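Local coordinates for protein 2-oxoglutarate-dependent dioxygenase DAO (Oryza sativa subsp. indica, PDB 6KUN) that probably catalyses the irreversible oxidation of the plant hormone indole-3-acetic acid to inactive 2-oxoindole-3-acetic acid, using iron(II) and 2-oxoglutarate, at residues B[193-196]-B[201-204]; B[118-123]-B[151-156]; B[134-137]-B[143-146]. All coordinates share one frame; numbering follows the deposited sequence.

Contact 1. Residues B[193-196]-B[201-204]; sequences VLDP and FVPV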
ATOM      1  N   VAL B 193       7.930 -18.392  -8.849  1.00 24.78           N
ATOM      2  CA  VAL B 193       8.996 -18.673  -9.810  1.00 23.82           C
ATOM      3  C   VAL B 193       9.591 -20.045  -9.520  1.00 23.92           C
ATOM      4  O   VAL B 193       9.683 -20.485  -8.371  1.00 26.26           O
ATOM      5  CB  VAL B 193      10.102 -17.599  -9.763  1.00 22.85           C
ATOM      6  CG1 VAL B 193       9.509 -16.215 -10.083  1.00 27.02           C
ATOM      7  CG2 VAL B 193      10.749 -17.617  -8.404  1.00 26.77           C
ATOM      8  N   LEU B 194      10.000 -20.712 -10.588  1.00 29.14           N
ATOM      9  CA  LEU B 194      10.669 -21.998 -10.505  1.00 29.86           C
ATOM     10  C   LEU B 194      12.128 -21.770 -10.165  1.00 23.17           C
ATOM     11  O   LEU B 194      12.943 -21.489 -11.047  1.00 27.12           O
ATOM     12  CB  LEU B 194      10.542 -22.735 -11.831  1.00 39.65           C
ATOM     13  CG  LEU B 194      10.866 -24.219 -11.773  1.00 45.18           C
ATOM     14  CD1 LEU B 194      12.207 -24.508 -11.166  1.00 40.09           C
ATOM     15  CD2 LEU B 194       9.783 -24.902 -10.958  1.00 52.77           C
ATOM     16  N   ASP B 195      12.446 -21.896  -8.868  1.00 32.42           N
ATOM     17  CA  ASP B 195      13.781 -21.662  -8.357  1.00 47.01           C
ATOM     18  C   ASP B 195      14.678 -22.804  -8.827  1.00 59.51           C
ATOM     19  O   ASP B 195      14.423 -23.971  -8.487  1.00 42.64           O
ATOM     20  CB  ASP B 195      13.686 -21.549  -6.829  1.00 36.83           C
ATOM     21  CG  ASP B 195      14.998 -21.106  -6.193  1.00 51.44           C
ATOM     22  OD1 ASP B 195      16.050 -21.614  -6.630  1.00 49.06           O
ATOM     23  OD2 ASP B 195      14.966 -20.243  -5.286  1.00 62.50           O
ATOM     24  N   PRO B 196      15.693 -22.533  -9.655  1.00 55.46           N
ATOM     25  CA  PRO B 196      16.574 -23.628 -10.093  1.00 66.70           C
ATOM     26  C   PRO B 196      17.073 -24.501  -8.962  1.00 61.06           C
ATOM     27  O   PRO B 196      17.029 -25.726  -9.088  1.00 64.44           O
ATOM     28  CB  PRO B 196      17.701 -22.869 -10.815  1.00 89.48           C
ATOM     29  CG  PRO B 196      16.957 -21.709 -11.438  1.00 93.25           C
ATOM     30  CD  PRO B 196      16.086 -21.256 -10.283  1.00 82.17           C
ATOM     31  N   PHE B 201       8.172 -24.590  -7.325  1.00 39.74           N
ATOM     32  CA  PHE B 201       7.852 -23.169  -7.410  1.00 37.28           C
ATOM     33  C   PHE B 201       7.859 -22.561  -6.018  1.00 38.75           C
ATOM     34  O   PHE B 201       7.441 -23.193  -5.051  1.00 46.54           O
ATOM     35  CB  PHE B 201       6.507 -22.987  -8.114  1.00 27.80           C
ATOM     36  CG  PHE B 201       6.575 -23.276  -9.588  1.00 31.03           C
ATOM     37  CD1 PHE B 201       6.407 -24.568 -10.038  1.00 36.83           C
ATOM     38  CD2 PHE B 201       6.872 -22.282 -10.511  1.00 44.69           C
ATOM     39  CE1 PHE B 201       6.515 -24.877 -11.380  1.00 36.38           C
ATOM     40  CE2 PHE B 201       6.982 -22.585 -11.873  1.00 43.67           C
ATOM     41  CZ  PHE B 201       6.810 -23.890 -12.298  1.00 41.26           C
ATOM     42  N   VAL B 202       8.422 -21.362  -5.910  1.00 35.86           N
ATOM     43  CA  VAL B 202       8.486 -20.634  -4.647  1.00 31.36           C
ATOM     44  C   VAL B 202       7.789 -19.292  -4.823  1.00 41.49           C
ATOM     45  O   VAL B 202       7.944 -18.639  -5.871  1.00 30.00           O
ATOM     46  CB  VAL B 202       9.933 -20.427  -4.185  1.00 39.17           C
ATOM     47  CG1 VAL B 202      10.610 -21.774  -4.011  1.00 40.07           C
ATOM     48  CG2 VAL B 202      10.668 -19.558  -5.179  1.00 40.11           C
ATOM     49  N   PRO B 203       7.019 -18.837  -3.838  1.00 37.17           N
ATOM     50  CA  PRO B 203       6.281 -17.589  -4.027  1.00 28.08           C
ATOM     51  C   PRO B 203       7.219 -16.397  -4.016  1.00 24.84           C
ATOM     52  O   PRO B 203       8.260 -16.382  -3.363  1.00 31.42           O
ATOM     53  CB  PRO B 203       5.307 -17.561  -2.846  1.00 44.96           C
ATOM     54  CG  PRO B 203       5.208 -19.006  -2.408  1.00 40.74           C
ATOM     55  CD  PRO B 203       6.569 -19.577  -2.649  1.00 38.89           C
ATOM     56  N   VAL B 204       6.851 -15.396  -4.814  1.00 27.84           N
ATOM     57  CA  VAL B 204       7.510 -14.104  -4.715  1.00 40.69           C
ATOM     58  C   VAL B 204       6.477 -13.227  -4.015  1.00 56.57           C
ATOM     59  O   VAL B 204       5.626 -12.593  -4.672  1.00 45.20           O
ATOM     60  CB  VAL B 204       7.936 -13.576  -6.101  1.00 47.36           C
ATOM     61  CG1 VAL B 204       8.758 -12.322  -5.926  1.00 50.37           C
ATOM     62  CG2 VAL B 204       8.734 -14.656  -6.817  1.00 37.76           C
TER
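Leu-194 carries its CG trans to the backbone N (chi1 -165°), whereas Phe-201 keeps its CG beside the N and trans to the carbonyl carbon (chi1 -72°); these two settings bring a leucine methyl and a phenyl ring together on the same face of the sheet. CD2 of Leu-194 stands over the middle of the ring, 3.4 Å from the centroid of Phe-201, in a close CH-pi contact. Leu-194 CB follows at 3.6 Å from Phe-201 CE2. The two residues form a non-hydrogen-bonded antiparallel pair, with their CA atoms only 4.3 Å apart. Next to it, Val-193 and Val-202 make the hydrogen-bonded pair: Val-193 N gives to Val-202 O at 3.0 Å. Val-202 N gives back to Val-193 O at 2.9 Å. Phe-201 CA adds a CH...O contact of 3.4 Å to Val-193 O. On the other face the branches of Val-193 divide, CG2 meeting Val-202 CG2 at 3.8 Å and CG1 meeting Val-204 CG2 at 3.7 Å. Cutting Phe-201 back to an alanine is likely to take the ring from under Leu-194 CD2 and leave Arg-233 without its cation-pi partner. This is a beta hairpin in the four-stranded antiparallel sheet of the jelly-roll core, with Val-193 close to His-232, a predicted iron ligand.

Contact 2. Residues B[118-123]-B[151-156]; sequences KAYAER and CQFRMN. With AKG (2-oxoglutaric acid), chain G; IAC (1H-indol-3-ylacetic acid), chain H.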
ATOM      1  N   LYS B 118       1.142   8.336 -17.782  1.00 17.54           N
ATOM      2  CA  LYS B 118       2.255   8.786 -18.602  1.00 17.96           C
ATOM      3  C   LYS B 118       3.528   8.848 -17.781  1.00 17.22           C
ATOM      4  O   LYS B 118       4.581   8.353 -18.221  1.00 19.51           O
ATOM      5  CB  LYS B 118       1.926  10.148 -19.205  1.00 21.95           C
ATOM      6  CG  LYS B 118       2.969  10.698 -20.146  1.00 27.52           C
ATOM      7  CD  LYS B 118       2.458  11.982 -20.836  1.00 35.64           C
ATOM      8  CE  LYS B 118       3.500  12.502 -21.816  1.00 40.74           C
ATOM      9  NZ  LYS B 118       2.882  13.159 -22.989  1.00 49.99           N
ATOM     10  N   ALA B 119       3.464   9.464 -16.596  1.00 19.80           N
ATOM     11  CA  ALA B 119       4.659   9.617 -15.777  1.00 15.87           C
ATOM     12  C   ALA B 119       5.200   8.263 -15.349  1.00 24.42           C
ATOM     13  O   ALA B 119       6.417   8.024 -15.409  1.00 17.97           O
ATOM     14  CB  ALA B 119       4.353  10.502 -14.554  1.00 24.33           C
ATOM     15  N   TYR B 120       4.311   7.374 -14.932  1.00 18.42           N
ATOM     16  CA  TYR B 120       4.671   6.056 -14.562  1.00 20.97           C
ATOM     17  C   TYR B 120       5.337   5.287 -15.708  1.00 23.61           C
ATOM     18  O   TYR B 120       6.351   4.738 -15.517  1.00 23.14           O
ATOM     19  CB  TYR B 120       3.511   5.283 -13.951  1.00 22.04           C
ATOM     20  CG  TYR B 120       3.919   4.360 -12.887  1.00 16.89           C
ATOM     21  CD1 TYR B 120       4.128   4.831 -11.646  1.00 24.04           C
ATOM     22  CD2 TYR B 120       4.120   3.026 -13.112  1.00 19.89           C
ATOM     23  CE1 TYR B 120       4.492   4.027 -10.647  1.00 30.51           C
ATOM     24  CE2 TYR B 120       4.495   2.196 -12.091  1.00 25.35           C
ATOM     25  CZ  TYR B 120       4.664   2.726 -10.857  1.00 35.06           C
ATOM     26  OH  TYR B 120       5.046   2.060  -9.761  1.00 46.55           O
ATOM     27  N   ALA B 121       4.739   5.274 -16.870  1.00 16.81           N
ATOM     28  CA  ALA B 121       5.313   4.539 -18.006  1.00 15.45           C
ATOM     29  C   ALA B 121       6.724   5.038 -18.282  1.00 18.58           C
ATOM     30  O   ALA B 121       7.681   4.245 -18.417  1.00 21.33           O
ATOM     31  CB  ALA B 121       4.437   4.683 -19.257  1.00 24.24           C
ATOM     32  N   GLU B 122       6.879   6.355 -18.311  1.00 21.01           N
ATOM     33  CA  GLU B 122       8.183   6.957 -18.533  1.00 17.74           C
ATOM     34  C   GLU B 122       9.180   6.549 -17.446  1.00 21.46           C
ATOM     35  O   GLU B 122      10.324   6.180 -17.757  1.00 22.94           O
ATOM     36  CB  GLU B 122       8.020   8.477 -18.573  1.00 22.38           C
ATOM     37  CG  GLU B 122       7.383   8.978 -19.844  1.00 25.68           C
ATOM     38  CD  GLU B 122       6.954  10.441 -19.735  1.00 42.07           C
ATOM     39  OE1 GLU B 122       7.015  11.018 -18.621  1.00 44.94           O
ATOM     40  OE2 GLU B 122       6.536  11.006 -20.768  1.00 48.96           O
ATOM     41  N   ARG B 123       8.754   6.599 -16.161  1.00 20.93           N
ATOM     42  CA  ARG B 123       9.656   6.263 -15.072  1.00 20.07           C
ATOM     43  C   ARG B 123      10.028   4.783 -15.097  1.00 21.09           C
ATOM     44  O   ARG B 123      11.194   4.407 -14.849  1.00 22.50           O
ATOM     45  CB  ARG B 123       9.046   6.638 -13.722  1.00 28.51           C
ATOM     46  CG  ARG B 123       8.752   8.109 -13.570  1.00 51.30           C
ATOM     47  CD  ARG B 123      10.000   8.911 -13.715  1.00 60.50           C
ATOM     48  NE  ARG B 123      10.984   8.484 -12.735  1.00 58.47           N
ATOM     49  CZ  ARG B 123      11.048   8.964 -11.502  1.00 53.62           C
ATOM     50  NH1 ARG B 123      10.186   9.901 -11.109  1.00 27.73           N
ATOM     51  NH2 ARG B 123      11.977   8.511 -10.671  1.00 53.29           N
ATOM     52  N   CYS B 151       9.862  -1.644 -26.001  1.00 18.40           N
ATOM     53  CA  CYS B 151       9.319  -2.066 -24.711  1.00 21.05           C
ATOM     54  C   CYS B 151       7.811  -2.179 -24.810  1.00 17.58           C
ATOM     55  O   CYS B 151       7.165  -1.485 -25.603  1.00 22.28           O
ATOM     56  CB  CYS B 151       9.650  -1.082 -23.574  1.00 17.83           C
ATOM     57  SG  CYS B 151      11.394  -1.031 -23.056  1.00 20.64           S
ATOM     58  N   GLN B 152       7.247  -3.068 -23.996  1.00 14.71           N
ATOM     59  CA  GLN B 152       5.800  -3.122 -23.781  1.00 23.48           C
ATOM     60  C   GLN B 152       5.472  -2.816 -22.315  1.00 20.11           C
ATOM     61  O   GLN B 152       6.093  -3.363 -21.398  1.00 18.09           O
ATOM     62  CB  GLN B 152       5.236  -4.485 -24.204  1.00 20.76           C
ATOM     63  CG  GLN B 152       3.758  -4.707 -23.772  1.00 35.16           C
ATOM     64  CD  GLN B 152       2.774  -4.858 -24.921  1.00 57.01           C
ATOM     65  OE1 GLN B 152       3.151  -4.813 -26.095  1.00 82.83           O
ATOM     66  NE2 GLN B 152       1.502  -5.035 -24.588  1.00 55.76           N
ATOM     67  N   PHE B 153       4.532  -1.908 -22.116  1.00 15.32           N
ATOM     68  CA  PHE B 153       4.048  -1.515 -20.800  1.00 16.42           C
ATOM     69  C   PHE B 153       2.675  -2.133 -20.661  1.00 17.30           C
ATOM     70  O   PHE B 153       1.854  -2.003 -21.573  1.00 20.62           O
ATOM     71  CB  PHE B 153       3.983   0.007 -20.669  1.00 17.50           C
ATOM     72  CG  PHE B 153       3.463   0.490 -19.320  1.00 14.44           C
ATOM     73  CD1 PHE B 153       4.211   0.320 -18.172  1.00 27.08           C
ATOM     74  CD2 PHE B 153       2.252   1.145 -19.227  1.00 16.04           C
ATOM     75  CE1 PHE B 153       3.745   0.776 -16.944  1.00 25.25           C
ATOM     76  CE2 PHE B 153       1.798   1.598 -18.008  1.00 20.34           C
ATOM     77  CZ  PHE B 153       2.525   1.422 -16.881  1.00 19.78           C
ATOM     78  N   ARG B 154       2.435  -2.843 -19.568  1.00 14.82           N
ATOM     79  CA  ARG B 154       1.134  -3.491 -19.371  1.00 16.30           C
ATOM     80  C   ARG B 154       0.587  -3.205 -17.973  1.00 16.14           C
ATOM     81  O   ARG B 154       1.318  -3.210 -16.974  1.00 18.63           O
ATOM     82  CB  ARG B 154       1.239  -4.981 -19.578  1.00 18.29           C
ATOM     83  CG  ARG B 154       0.099  -5.644 -20.261  1.00 35.36           C
ATOM     84  CD  ARG B 154       0.321  -7.169 -20.276  1.00 57.65           C
ATOM     85  NE  ARG B 154       1.040  -7.657 -21.456  1.00 71.33           N
ATOM     86  CZ  ARG B 154       1.564  -8.878 -21.559  1.00 71.61           C
ATOM     87  NH1 ARG B 154       1.467  -9.732 -20.546  1.00 66.31           N
ATOM     88  NH2 ARG B 154       2.196  -9.242 -22.665  1.00 73.58           N
ATOM     89  N   MET B 155      -0.698  -2.909 -17.922  1.00 14.76           N
ATOM     90  CA  MET B 155      -1.470  -2.802 -16.687  1.00 12.28           C
ATOM     91  C   MET B 155      -2.451  -3.955 -16.717  1.00 21.32           C
ATOM     92  O   MET B 155      -3.142  -4.146 -17.734  1.00 20.05           O
ATOM     93  CB  MET B 155      -2.170  -1.447 -16.584  1.00 18.10           C
ATOM     94  CG  MET B 155      -1.197  -0.281 -16.432  1.00 23.66           C
ATOM     95  SD  MET B 155      -1.968   1.367 -16.622  1.00 20.73           S
ATOM     96  CE  MET B 155      -2.536   1.349 -18.344  1.00 25.91           C
ATOM     97  N   ASN B 156      -2.461  -4.751 -15.647  1.00 15.28           N
ATOM     98  CA  ASN B 156      -3.209  -6.006 -15.655  1.00 17.02           C
ATOM     99  C   ASN B 156      -4.209  -6.052 -14.492  1.00 21.94           C
ATOM    100  O   ASN B 156      -3.931  -5.572 -13.389  1.00 20.10           O
ATOM    101  CB  ASN B 156      -2.306  -7.261 -15.516  1.00 28.25           C
ATOM    102  CG  ASN B 156      -1.070  -7.231 -16.418  1.00 37.49           C
ATOM    103  OD1 ASN B 156      -1.169  -7.271 -17.636  1.00 31.04           O
ATOM    104  ND2 ASN B 156       0.110  -7.195 -15.799  1.00 32.10           N
TER
HETATM  105  C1  AKG G 401       4.297 -11.908 -16.307  1.00 73.33           C
HETATM  106  O1  AKG G 401       4.844 -11.008 -15.634  1.00 65.02           O
HETATM  107  O2  AKG G 401       4.598 -12.116 -17.502  1.00 54.16           O
HETATM  108  C2  AKG G 401       3.276 -12.742 -15.679  1.00 76.35           C
HETATM  109  O5  AKG G 401       3.427 -13.950 -15.611  1.00 72.04           O
HETATM  110  C3  AKG G 401       2.031 -12.100 -15.114  1.00 69.22           C
HETATM  111  C4  AKG G 401       2.408 -10.815 -14.387  1.00 74.03           C
HETATM  112  C5  AKG G 401       1.167 -10.186 -13.800  1.00 73.56           C
HETATM  113  O3  AKG G 401       1.055 -10.137 -12.556  1.00 74.56           O
HETATM  114  O4  AKG G 401       0.299  -9.738 -14.580  1.00 81.29           O
HETATM  115  C   IAC H 402       4.828 -14.887 -26.443  1.00 83.88           C
HETATM  116  C1  IAC H 402       3.755 -14.084 -26.642  1.00101.60           C
HETATM  117  C2  IAC H 402       2.439 -14.600 -26.542  1.00100.98           C
HETATM  118  C3  IAC H 402       2.248 -15.925 -26.233  1.00 99.83           C
HETATM  119  C4  IAC H 402       3.346 -16.739 -26.019  1.00 88.39           C
HETATM  120  C5  IAC H 402       4.610 -16.221 -26.146  1.00 65.76           C
HETATM  121  C7  IAC H 402       4.215 -12.854 -26.923  1.00 96.49           C
HETATM  122  C8  IAC H 402       5.598 -12.874 -26.905  1.00 90.91           C
HETATM  123  C17 IAC H 402       3.528 -11.532 -27.252  1.00 91.02           C
HETATM  124  C18 IAC H 402       3.054 -10.789 -26.015  1.00 90.29           C
HETATM  125  N   IAC H 402       5.975 -14.145 -26.607  1.00 80.25           N
HETATM  126  O2  IAC H 402       1.972 -10.143 -26.086  1.00 77.94           O
HETATM  127  O3  IAC H 402       3.740 -10.796 -24.957  1.00 98.87           O
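One face of the Phe-153 ring is covered by the methyl of Ala-121, whose CB stands 4.2 Å from the Phe-153 centroid and only 9° off the ring normal, a CH-pi contact over the centre. Tyr-120 comes to the same ring with its own edge: CD2 of Tyr-120 lies 4.4 Å from CZ of Phe-153, which sits near the plane of the tyrosine ring. The phenyl group gets there because its CG is anti to the backbone N (chi1 179°), which extends it from strand 151-158 toward helix 111-138. Ile-245 and Met-247 of the adjoining strand 242-249 also pack on Phe-153. On the other side of the strand, the carboxylate of indole-3-acetic acid comes to the edge of the Arg-154 guanidinium, its O3 in the plane of that group and 3.2 Å from NH2 of Arg-154. The chain of Arg-154 bends at chi3 on its way there. Asn-156 approaches 2-oxoglutarate, with its ND2 2.8 Å from O4 of that ligand; hydrogen bonds of OD1 to Tyr-86 and of ND2 to Ser-244 fix which way the amide faces. The chemistry is thus divided across one strand. The helix side is held by apolar packing, with no hydrogen bond between the segments, while the ligand side offers an arginine and an amide to carboxylates, probably drawing the indole-3-acetic acid carboxylate by charge.

Contact 3. Residues B[134-137]-B[143-146]; sequences KVAA and GASF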
ATOM      1  N   LYS B 134      22.952  -2.230 -15.637  1.00 22.36           N
ATOM      2  CA  LYS B 134      23.661  -2.827 -14.514  1.00 27.72           C
ATOM      3  C   LYS B 134      23.857  -4.320 -14.715  1.00 27.66           C
ATOM      4  O   LYS B 134      24.929  -4.846 -14.404  1.00 24.28           O
ATOM      5  CB  LYS B 134      22.920  -2.532 -13.199  1.00 25.70           C
ATOM      6  CG  LYS B 134      23.026  -1.053 -12.831  1.00 30.69           C
ATOM      7  CD  LYS B 134      22.201  -0.716 -11.608  1.00 49.23           C
ATOM      8  CE  LYS B 134      22.677   0.587 -10.947  1.00 47.00           C
ATOM      9  NZ  LYS B 134      22.920   1.698 -11.908  1.00 45.03           N
ATOM     10  N   VAL B 135      22.864  -5.013 -15.269  1.00 23.64           N
ATOM     11  CA  VAL B 135      23.038  -6.428 -15.604  1.00 22.40           C
ATOM     12  C   VAL B 135      24.177  -6.599 -16.605  1.00 25.51           C
ATOM     13  O   VAL B 135      25.087  -7.416 -16.402  1.00 27.03           O
ATOM     14  CB  VAL B 135      21.719  -7.029 -16.130  1.00 23.60           C
ATOM     15  CG1 VAL B 135      21.955  -8.406 -16.747  1.00 28.43           C
ATOM     16  CG2 VAL B 135      20.752  -7.159 -14.993  1.00 20.47           C
ATOM     17  N   ALA B 136      24.158  -5.809 -17.689  1.00 22.92           N
ATOM     18  CA  ALA B 136      25.258  -5.827 -18.662  1.00 24.59           C
ATOM     19  C   ALA B 136      26.625  -5.550 -18.026  1.00 34.12           C
ATOM     20  O   ALA B 136      27.626  -6.193 -18.374  1.00 27.35           O
ATOM     21  CB  ALA B 136      24.965  -4.806 -19.765  1.00 23.12           C
ATOM     22  N   ALA B 137      26.695  -4.592 -17.105  1.00 27.06           N
ATOM     23  CA  ALA B 137      27.964  -4.313 -16.450  1.00 37.23           C
ATOM     24  C   ALA B 137      28.409  -5.476 -15.566  1.00 34.18           C
ATOM     25  O   ALA B 137      29.614  -5.710 -15.415  1.00 38.44           O
ATOM     26  CB  ALA B 137      27.868  -3.024 -15.630  1.00 32.52           C
ATOM     27  N   GLY B 143      29.388   0.278 -22.458  1.00 61.39           N
ATOM     28  CA  GLY B 143      29.033   0.845 -23.733  1.00 72.20           C
ATOM     29  C   GLY B 143      27.640   0.484 -24.212  1.00 66.71           C
ATOM     30  O   GLY B 143      27.042   1.261 -24.969  1.00 63.74           O
ATOM     31  N   ALA B 144      27.102  -0.648 -23.768  1.00 48.16           N
ATOM     32  CA  ALA B 144      25.774  -1.062 -24.188  1.00 56.14           C
ATOM     33  C   ALA B 144      24.752   0.022 -23.864  1.00 38.61           C
ATOM     34  O   ALA B 144      24.723   0.539 -22.752  1.00 39.96           O
ATOM     35  CB  ALA B 144      25.387  -2.374 -23.502  1.00 53.91           C
ATOM     36  N   SER B 145      23.930   0.369 -24.851  1.00 45.97           N
ATOM     37  CA  SER B 145      22.798   1.262 -24.655  1.00 49.08           C
ATOM     38  C   SER B 145      21.514   0.492 -24.926  1.00 47.34           C
ATOM     39  O   SER B 145      21.330  -0.065 -26.014  1.00 44.25           O
ATOM     40  CB  SER B 145      22.871   2.484 -25.569  1.00 60.57           C
ATOM     41  OG  SER B 145      21.704   3.279 -25.406  1.00 69.35           O
ATOM     42  N   PHE B 146      20.635   0.462 -23.934  1.00 34.86           N
ATOM     43  CA  PHE B 146      19.318  -0.150 -24.028  1.00 25.99           C
ATOM     44  C   PHE B 146      18.210   0.890 -24.200  1.00 26.97           C
ATOM     45  O   PHE B 146      17.029   0.530 -24.377  1.00 27.11           O
ATOM     46  CB  PHE B 146      19.060  -0.967 -22.761  1.00 21.42           C
ATOM     47  CG  PHE B 146      19.954  -2.160 -22.599  1.00 17.69           C
ATOM     48  CD1 PHE B 146      19.663  -3.348 -23.221  1.00 21.18           C
ATOM     49  CD2 PHE B 146      21.079  -2.095 -21.772  1.00 19.43           C
ATOM     50  CE1 PHE B 146      20.481  -4.487 -23.019  1.00 24.48           C
ATOM     51  CE2 PHE B 146      21.905  -3.228 -21.595  1.00 26.72           C
ATOM     52  CZ  PHE B 146      21.587  -4.410 -22.225  1.00 23.48           C
TER
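Ala-136 points its methyl from helix 111-138 at the rim of the Phe-146 ring. CB of Ala-136 lies in the plane of that ring, 3.9 Å from CE2 of Phe-146 and 4.2 Å from its CZ, so the phenyl group meets the helix edge-on and neither of its faces is used here. Its first torsion explains the approach: CG lies beside the backbone N and trans to the carbonyl carbon (chi1 -66°), which carries the ring back from the loop toward the helix. The second torsion sets the ring roughly perpendicular to its own CA-CB-CG plane, and in this pose the CE2-CZ side leads. Beside it Ala-144 adds a looser touch, methyl to methyl, with CB of Ala-144 4.5 Å from CB of Ala-136. Where the backbones come nearest, the CA atoms of Ala-136 and Ala-144 are still 7.3 Å apart, and the gap is bridged by short side chains and the far end of one ring. Two further aromatic residues pack against Phe-146 and probably help to hold its setting: Trp-149 meets it edge-to-face, and Phe-178 meets it with the planes inclined by about 30°. Val-135, the neighbour of Ala-136, instead packs on Leu-24 and Cys-28 of helix 18-30. The contact itself is wholly apolar and small, with no hydrogen bond between the segments. The loop that follows the helix is therefore joined to it here by dispersion forces and by the burial of Ala-136 and Phe-146, with nothing directional to dictate an exact spacing.

Contacts 2 and 3 share helix 111-138, contact 3 nested within the loop that contact 2 closes, their centres 21 Å and nearest atoms about 6 Å apart. Contact 1 follows in the chain, its centre 25 Å from that of contact 2 and across the chain's centre from it. Contact 2 reaches the active site through Asn-156 at 2-oxoglutarate, while Arg-154 meets indole-3-acetic acid in a separate pocket, the two ligands about 8 Å apart at their nearest atoms. The Val-193 side chain of contact 1 is about 4 Å from that of His-232, a predicted iron ligand, and about 9 Å from 2-oxoglutarate. Contact 3, centred 26 Å from contact 1, lies away from these sites.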